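Local coordinates for excinuclease ABC, subunit A. (Deinococcus radiodurans, PDB 2VF7), which binds DNA, zinc and ATP as a UvrA-family ABC ATPase and probably takes part in recognising damaged DNA for excision repair, at residues A37-T42 against S433-E438; E418-A423 against L441-R446; A447-D452 against L465-P470. The protein carries 1 engineered substitution. All coordinates share one frame; numbering follows the deposited sequence. Where two conformers were deposited one is given.

Contact 1 (A37-T42 against S433-E438)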
# COMPACT_ATOMS: atom_id res chain seq x y z
N ALA A 37 -5.47 -29.23 0.77
CA ALA A 37 -4.78 -30.35 0.16
C ALA A 37 -3.57 -29.85 -0.63
O ALA A 37 -3.49 -28.65 -0.94
CB ALA A 37 -5.74 -31.13 -0.73
N LEU A 38 -2.63 -30.76 -0.91
CA LEU A 38 -1.55 -30.53 -1.86
C LEU A 38 -2.05 -30.76 -3.28
O LEU A 38 -2.19 -31.91 -3.70
CB LEU A 38 -0.36 -31.46 -1.56
CG LEU A 38 0.83 -31.47 -2.54
CD1 LEU A 38 1.54 -30.09 -2.59
CD2 LEU A 38 1.81 -32.58 -2.24
N VAL A 39 -2.29 -29.67 -4.01
CA VAL A 39 -2.75 -29.73 -5.40
C VAL A 39 -1.60 -29.36 -6.32
O VAL A 39 -0.99 -28.30 -6.17
CB VAL A 39 -3.96 -28.78 -5.69
CG1 VAL A 39 -4.48 -28.98 -7.11
CG2 VAL A 39 -5.08 -29.01 -4.72
N VAL A 40 -1.30 -30.25 -7.27
CA VAL A 40 -0.20 -30.03 -8.22
C VAL A 40 -0.77 -29.77 -9.61
O VAL A 40 -1.64 -30.49 -10.06
CB VAL A 40 0.82 -31.22 -8.21
CG1 VAL A 40 1.90 -31.03 -9.23
CG2 VAL A 40 1.46 -31.35 -6.84
N PHE A 41 -0.30 -28.71 -10.26
CA PHE A 41 -0.71 -28.35 -11.60
C PHE A 41 0.37 -28.82 -12.57
O PHE A 41 1.54 -28.45 -12.41
CB PHE A 41 -0.94 -26.83 -11.71
CG PHE A 41 -2.09 -26.32 -10.84
CD1 PHE A 41 -3.32 -26.05 -11.41
CD2 PHE A 41 -1.94 -26.15 -9.46
CE1 PHE A 41 -4.40 -25.59 -10.61
CE2 PHE A 41 -3.00 -25.72 -8.66
CZ PHE A 41 -4.23 -25.43 -9.25
N THR A 42 -0.02 -29.64 -13.55
CA THR A 42 0.97 -30.31 -14.42
C THR A 42 0.67 -30.24 -15.92
O THR A 42 -0.41 -29.84 -16.34
CB THR A 42 1.23 -31.77 -13.98
OG1 THR A 42 0.16 -32.61 -14.44
CG2 THR A 42 1.35 -31.88 -12.47
N SER A 433 -3.80 -24.46 2.32
CA SER A 433 -3.95 -25.17 1.03
C SER A 433 -2.76 -24.83 0.15
O SER A 433 -2.25 -23.71 0.19
CB SER A 433 -5.24 -24.73 0.31
OG SER A 433 -6.38 -24.75 1.15
N LEU A 434 -2.34 -25.79 -0.68
CA LEU A 434 -1.14 -25.62 -1.48
C LEU A 434 -1.42 -25.83 -2.97
O LEU A 434 -1.89 -26.88 -3.38
CB LEU A 434 -0.05 -26.58 -0.99
CG LEU A 434 0.32 -26.47 0.50
CD1 LEU A 434 0.56 -27.84 1.09
CD2 LEU A 434 1.52 -25.61 0.71
N PHE A 435 -1.16 -24.79 -3.77
CA PHE A 435 -1.25 -24.91 -5.22
C PHE A 435 0.18 -24.92 -5.78
O PHE A 435 0.89 -23.92 -5.67
CB PHE A 435 -2.08 -23.77 -5.86
CG PHE A 435 -3.56 -23.78 -5.50
CD1 PHE A 435 -4.16 -24.87 -4.84
CD2 PHE A 435 -4.38 -22.69 -5.86
CE1 PHE A 435 -5.52 -24.85 -4.53
CE2 PHE A 435 -5.74 -22.67 -5.54
CZ PHE A 435 -6.31 -23.73 -4.89
N VAL A 436 0.58 -26.03 -6.38
CA VAL A 436 1.97 -26.24 -6.76
C VAL A 436 2.09 -26.59 -8.23
O VAL A 436 1.62 -27.63 -8.63
CB VAL A 436 2.59 -27.38 -5.94
CG1 VAL A 436 4.06 -27.64 -6.36
CG2 VAL A 436 2.49 -27.07 -4.45
N VAL A 437 2.70 -25.71 -9.02
CA VAL A 437 3.10 -26.11 -10.37
C VAL A 437 4.46 -26.77 -10.33
O VAL A 437 5.45 -26.18 -9.91
CB VAL A 437 2.92 -25.00 -11.47
CG1 VAL A 437 2.55 -23.67 -10.87
CG2 VAL A 437 4.10 -24.92 -12.41
N GLU A 438 4.47 -28.02 -10.78
CA GLU A 438 5.61 -28.90 -10.64
C GLU A 438 5.78 -29.80 -11.87
O GLU A 438 4.79 -30.16 -12.54
CB GLU A 438 5.47 -29.76 -9.37
CG GLU A 438 6.69 -30.56 -8.99
CD GLU A 438 7.95 -29.71 -8.81
OE1 GLU A 438 8.13 -29.15 -7.71
OE2 GLU A 438 8.77 -29.63 -9.76
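Phe-41 turns the edge of its ring toward the face of Phe-435 in an offset edge-to-face pair, the planes standing at 70° to each other. CE2 of Phe-41 leads, 3.5 Å from Phe-435 CB, while CZ hangs over the Phe-435 ring, displaced toward the rim. The first torsion of Phe-41 (chi1 -65°) sets CG beside its own backbone N, on the side of the preceding residues, and the ring meets Phe-435 rather than its register partner Val-437. Val-39 lies alongside Phe-435 and points the same way, its CB 4.0 Å from Phe-435 CD1. On the other face of the sheet CD1 of Leu-38 leans past Leu-434 CB to reach Val-436 CG2 at 3.7 Å. Farther along that face CG1 of Val-40 packs on Glu-438 CB at 3.8 Å.

Between these two layers of side chains two parallel strands pair in the core of a P-loop ATPase domain: strand 38-42 runs into the Walker A loop, and strand 433-437 is its neighbour in the sheet. Backbone hydrogen bonds follow in order: Leu-434 N to Ala-37 O, Val-39 N to Leu-434 O, Val-436 N to Val-39 O at 2.8 Å, and Phe-41 N to Val-436 O at 2.7 Å. The carbonyl of Val-436 also receives the CA-H of Val-40, with CA 3.0 Å from O. The last hydrogen bond, Glu-438 N to Phe-41 O, is weak at 3.4 Å.

Helix 49-69 covers the phenylalanine side, where Leu-57 touches both Phe-41 and Phe-435, and Lys-49, an ADP-binding residue, packs on Val-437. Glu-438 sends OE1 to Ser-409 OG.

Contact 2 (E418-A423 against L441-R446)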
# COMPACT_ATOMS: atom_id res chain seq x y z
N GLU A 418 12.08 -35.89 -0.18
CA GLU A 418 11.34 -36.25 1.04
C GLU A 418 11.35 -35.16 2.11
O GLU A 418 10.40 -35.06 2.90
CB GLU A 418 11.87 -37.57 1.60
CG GLU A 418 10.89 -38.73 1.45
CD GLU A 418 10.53 -39.08 -0.00
OE1 GLU A 418 9.81 -40.09 -0.19
OE2 GLU A 418 10.95 -38.38 -0.95
N ALA A 419 12.40 -34.35 2.12
CA ALA A 419 12.50 -33.21 3.03
C ALA A 419 11.61 -32.05 2.55
O ALA A 419 11.05 -31.31 3.36
CB ALA A 419 13.94 -32.76 3.15
N LEU A 420 11.51 -31.90 1.23
CA LEU A 420 10.58 -30.96 0.63
C LEU A 420 9.12 -31.41 0.81
O LEU A 420 8.27 -30.64 1.25
CB LEU A 420 10.92 -30.76 -0.85
CG LEU A 420 9.85 -30.11 -1.75
CD1 LEU A 420 9.87 -28.59 -1.61
CD2 LEU A 420 9.98 -30.55 -3.21
N LEU A 421 8.83 -32.67 0.47
CA LEU A 421 7.50 -33.25 0.62
C LEU A 421 6.95 -33.17 2.04
O LEU A 421 5.76 -32.98 2.25
CB LEU A 421 7.48 -34.70 0.13
CG LEU A 421 7.30 -34.89 -1.38
CD1 LEU A 421 7.42 -36.35 -1.79
CD2 LEU A 421 5.98 -34.28 -1.91
N SER A 422 7.86 -33.33 3.01
CA SER A 422 7.53 -33.31 4.43
C SER A 422 7.22 -31.91 4.98
O SER A 422 6.42 -31.76 5.90
CB SER A 422 8.65 -33.99 5.22
OG SER A 422 8.90 -33.32 6.44
N ALA A 423 7.86 -30.89 4.41
CA ALA A 423 7.61 -29.49 4.76
C ALA A 423 6.32 -28.97 4.15
O ALA A 423 5.72 -28.06 4.69
CB ALA A 423 8.75 -28.63 4.32
N LEU A 441 8.28 -35.77 -11.04
CA LEU A 441 7.38 -36.92 -10.98
C LEU A 441 7.26 -37.49 -9.57
O LEU A 441 6.24 -38.08 -9.22
CB LEU A 441 7.85 -38.00 -11.95
CG LEU A 441 7.81 -37.71 -13.46
CD1 LEU A 441 8.41 -38.90 -14.22
CD2 LEU A 441 6.41 -37.39 -13.98
N ASP A 442 8.30 -37.32 -8.77
CA ASP A 442 8.30 -37.70 -7.36
C ASP A 442 7.31 -36.89 -6.50
O ASP A 442 6.76 -37.43 -5.55
CB ASP A 442 9.70 -37.58 -6.77
CG ASP A 442 10.44 -38.89 -6.78
OD1 ASP A 442 10.10 -39.75 -5.94
OD2 ASP A 442 11.36 -39.05 -7.61
N VAL A 443 7.11 -35.61 -6.84
CA VAL A 443 6.14 -34.76 -6.16
C VAL A 443 4.73 -35.01 -6.69
O VAL A 443 3.82 -35.31 -5.91
CB VAL A 443 6.48 -33.25 -6.25
CG1 VAL A 443 5.35 -32.40 -5.60
CG2 VAL A 443 7.86 -32.94 -5.63
N ILE A 444 4.55 -34.89 -8.01
CA ILE A 444 3.30 -35.25 -8.67
C ILE A 444 2.69 -36.54 -8.09
O ILE A 444 1.51 -36.57 -7.75
CB ILE A 444 3.49 -35.37 -10.20
CG1 ILE A 444 3.98 -34.04 -10.77
CG2 ILE A 444 2.19 -35.76 -10.88
CD1 ILE A 444 4.56 -34.13 -12.16
N ARG A 445 3.50 -37.58 -7.94
CA ARG A 445 3.08 -38.89 -7.39
C ARG A 445 2.53 -38.83 -5.94
O ARG A 445 1.73 -39.67 -5.55
CB ARG A 445 4.24 -39.87 -7.47
CG ARG A 445 3.88 -41.33 -7.67
CD ARG A 445 5.14 -42.18 -8.01
NE ARG A 445 5.29 -42.44 -9.44
CZ ARG A 445 6.34 -42.10 -10.19
NH1 ARG A 445 7.40 -41.48 -9.65
NH2 ARG A 445 6.35 -42.40 -11.48
N ARG A 446 2.96 -37.85 -5.16
CA ARG A 446 2.58 -37.81 -3.74
C ARG A 446 1.44 -36.83 -3.43
O ARG A 446 0.98 -36.71 -2.28
CB ARG A 446 3.82 -37.54 -2.88
CG ARG A 446 4.80 -38.73 -2.87
CD ARG A 446 4.49 -39.72 -1.75
NE ARG A 446 4.68 -39.07 -0.46
CZ ARG A 446 5.80 -39.16 0.27
NH1 ARG A 446 6.81 -39.90 -0.16
NH2 ARG A 446 5.89 -38.52 1.42
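Leu-421 presents CD1 to one face of the Arg-446 guanidinium, 3.8 Å above the plane and over its centre. The same methyl lies 3.7 Å from Arg-446 CG, for the arginine curls round the leucine: its chain bends at chi2 (-90°), which places CD, and again at chi3, which places NE. The other methyl, CD2, rests 4.0 Å from Arg-446 CB.

Glu-418, one helical turn before Leu-421, meets the guanidinium at its edge. OE1 lies near the guanidinium plane, 3.0 Å from NH1 of Arg-446, in a salt bridge whose hydrogen bond is weak and bent (132° at the hydrogen). The two side chains cross at about a right angle, and the carboxylate plane is turned 83° from that of the guanidinium.

Deeper in, Val-443 divides its methyls between two leucines. CG2 meets Leu-420 CD2 at 4.0 Å, these side chains crossing at about a right angle, whereas CG1 lies 4.2 Å from Leu-421 CD2 as the two side chains slide past each other in opposite directions. An alanine in place of Leu-421 would probably open a gap beside Val-443 CG1 and leave the guanidinium face without its apolar cover, so that Arg-446 could shift.

Leu-420 continues inward onto Pro-408 and Leu-412. Helix 417-428 is the connection between the parallel strands 402-406 and 433-437, so the short helix 441-444 docks here against the helical arm of a beta-alpha-beta crossover in the ATPase core.

Contact 3 (A447-D452 against L465-P470)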
# COMPACT_ATOMS: atom_id res chain seq x y z
N ALA A 447 0.98 -36.13 -4.46
CA ALA A 447 -0.03 -35.10 -4.33
C ALA A 447 -1.43 -35.67 -4.05
O ALA A 447 -1.76 -36.76 -4.52
CB ALA A 447 -0.04 -34.24 -5.59
N ASP A 448 -2.23 -34.92 -3.30
CA ASP A 448 -3.60 -35.29 -2.97
C ASP A 448 -4.48 -35.23 -4.23
O ASP A 448 -5.35 -36.07 -4.44
CB ASP A 448 -4.17 -34.36 -1.88
CG ASP A 448 -3.45 -34.51 -0.52
OD1 ASP A 448 -3.09 -33.49 0.11
OD2 ASP A 448 -3.26 -35.65 -0.08
N TRP A 449 -4.23 -34.23 -5.07
CA TRP A 449 -5.04 -33.96 -6.25
C TRP A 449 -4.11 -33.40 -7.34
O TRP A 449 -3.06 -32.81 -7.04
CB TRP A 449 -6.10 -32.93 -5.88
CG TRP A 449 -7.21 -32.62 -6.87
CD1 TRP A 449 -7.21 -31.64 -7.82
CD2 TRP A 449 -8.52 -33.22 -6.92
NE1 TRP A 449 -8.40 -31.62 -8.49
CE2 TRP A 449 -9.24 -32.56 -7.95
CE3 TRP A 449 -9.15 -34.25 -6.22
CZ2 TRP A 449 -10.53 -32.92 -8.30
CZ3 TRP A 449 -10.44 -34.61 -6.57
CH2 TRP A 449 -11.12 -33.94 -7.61
N LEU A 450 -4.48 -33.59 -8.60
CA LEU A 450 -3.71 -32.99 -9.68
C LEU A 450 -4.54 -32.46 -10.83
O LEU A 450 -5.55 -33.03 -11.20
CB LEU A 450 -2.60 -33.95 -10.14
CG LEU A 450 -2.68 -34.82 -11.37
CD1 LEU A 450 -2.55 -34.00 -12.65
CD2 LEU A 450 -1.57 -35.85 -11.27
N VAL A 451 -4.11 -31.33 -11.39
CA VAL A 451 -4.74 -30.72 -12.55
C VAL A 451 -3.78 -30.74 -13.75
O VAL A 451 -2.77 -30.02 -13.76
CB VAL A 451 -5.14 -29.26 -12.26
CG1 VAL A 451 -6.04 -28.74 -13.36
CG2 VAL A 451 -5.82 -29.13 -10.88
N ASP A 452 -4.09 -31.58 -14.75
CA ASP A 452 -3.25 -31.70 -15.95
C ASP A 452 -3.81 -30.86 -17.08
O ASP A 452 -4.96 -31.04 -17.51
CB ASP A 452 -3.07 -33.17 -16.39
CG ASP A 452 -1.82 -33.39 -17.25
OD1 ASP A 452 -1.94 -33.95 -18.38
OD2 ASP A 452 -0.70 -33.01 -16.81
N LEU A 465 -7.15 -31.69 -18.95
CA LEU A 465 -7.18 -33.09 -19.33
C LEU A 465 -7.74 -33.92 -18.18
O LEU A 465 -8.45 -34.91 -18.40
CB LEU A 465 -5.79 -33.58 -19.71
CG LEU A 465 -5.02 -32.71 -20.71
CD1 LEU A 465 -3.82 -33.47 -21.23
CD2 LEU A 465 -5.90 -32.20 -21.85
N TYR A 466 -7.42 -33.50 -16.96
CA TYR A 466 -7.77 -34.23 -15.76
C TYR A 466 -7.81 -33.32 -14.54
O TYR A 466 -6.98 -32.45 -14.40
CB TYR A 466 -6.78 -35.38 -15.55
CG TYR A 466 -7.09 -36.29 -14.37
CD1 TYR A 466 -8.22 -37.09 -14.38
CD2 TYR A 466 -6.25 -36.32 -13.24
CE1 TYR A 466 -8.52 -37.90 -13.33
CE2 TYR A 466 -6.55 -37.12 -12.16
CZ TYR A 466 -7.69 -37.92 -12.21
OH TYR A 466 -8.05 -38.75 -11.17
N SER A 467 -8.81 -33.50 -13.69
CA SER A 467 -8.79 -32.95 -12.33
C SER A 467 -9.24 -34.06 -11.37
O SER A 467 -10.40 -34.42 -11.34
CB SER A 467 -9.68 -31.71 -12.23
OG SER A 467 -9.58 -31.07 -10.96
N GLY A 468 -8.30 -34.62 -10.61
CA GLY A 468 -8.61 -35.66 -9.63
C GLY A 468 -7.32 -36.16 -8.98
O GLY A 468 -6.24 -35.67 -9.32
N PRO A 469 -7.42 -37.14 -8.06
CA PRO A 469 -6.24 -37.82 -7.50
C PRO A 469 -5.32 -38.35 -8.60
O PRO A 469 -5.80 -38.74 -9.66
CB PRO A 469 -6.85 -39.00 -6.73
CG PRO A 469 -8.23 -38.57 -6.39
CD PRO A 469 -8.68 -37.67 -7.50
N PRO A 470 -3.99 -38.37 -8.36
CA PRO A 470 -3.03 -38.86 -9.38
C PRO A 470 -3.37 -40.19 -10.05
O PRO A 470 -3.19 -40.31 -11.25
CB PRO A 470 -1.73 -38.96 -8.59
CG PRO A 470 -1.84 -37.83 -7.60
CD PRO A 470 -3.29 -37.90 -7.15
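An antiparallel hairpin forms one edge of the six-stranded sheet, strand 449-453 lying next to strand 38-42 and strand 464-468 outermost. Trp-449 spreads across its partner strand: CA of Gly-468 sits 3.4 Å from the centroid of the six-membered ring, only 4° off the normal, in a CH-pi contact. CG is anti to the backbone N (chi1 -171°), and the second torsion (-92°) turns the ring; NE1 donates to Ser-467 OG at 2.8 Å, the oxygen tilted somewhat out of the ring plane and also hydrogen-bonded to Lys-32 O. Pro-469 CD adds an apolar touch at 3.7 Å from Trp-449 CZ3.

Tyr-466 approaches Gly-468 too, the glycine N lying over one face of its ring, toward the rim. Its hydroxyl donates to Pro-469 O at 2.7 Å, on a lone pair in the carbonyl plane, and a CB on Gly-468 would clash with that hydroxyl. On this face CD2 of Leu-450 packs 3.8 Å from Pro-470 CA.

Leu-450 and Gly-468 are a hydrogen-bonded pair; Leu-450 N to Gly-468 O is the shorter bond, at 2.8 Å. The Asp-452 carboxylate is held from outside the hairpin by Thr-42, Thr-481 and Ser-479. Farther on, Asp-452 N donates to Tyr-466 O, while Asp-452 O accepts from Leu-465 N at 2.7 Å. Leu-465 and Tyr-466 thus both face Asp-452, the arrangement of a classic beta bulge.

In the fold
Strand 38-42 ties together contacts 1 and 3, whose centres lie about 9 Å apart, pairing with strand 433-437 in one and lying beside strand 449-453 of the other. Thr-42 makes the latter joint: its N lies 2.8 Å from Val-451 O and its OG1 2.6 Å from Asp-452 OD2. Contact 2, about 11 Å from contact 1 between centres, reaches both mainly through Ile-444, with CG1 3.8 Å from Thr-42 CG2 and CG2 3.8 Å from Leu-450 CD2; Val-443 CB also packs 3.8 Å from Glu-438 CG. Contact 1 is nearest the nucleotide: the Val-437 side chain comes within about 5 Å of bound ADP, that of Asp-452 in contact 3 within about 9 Å.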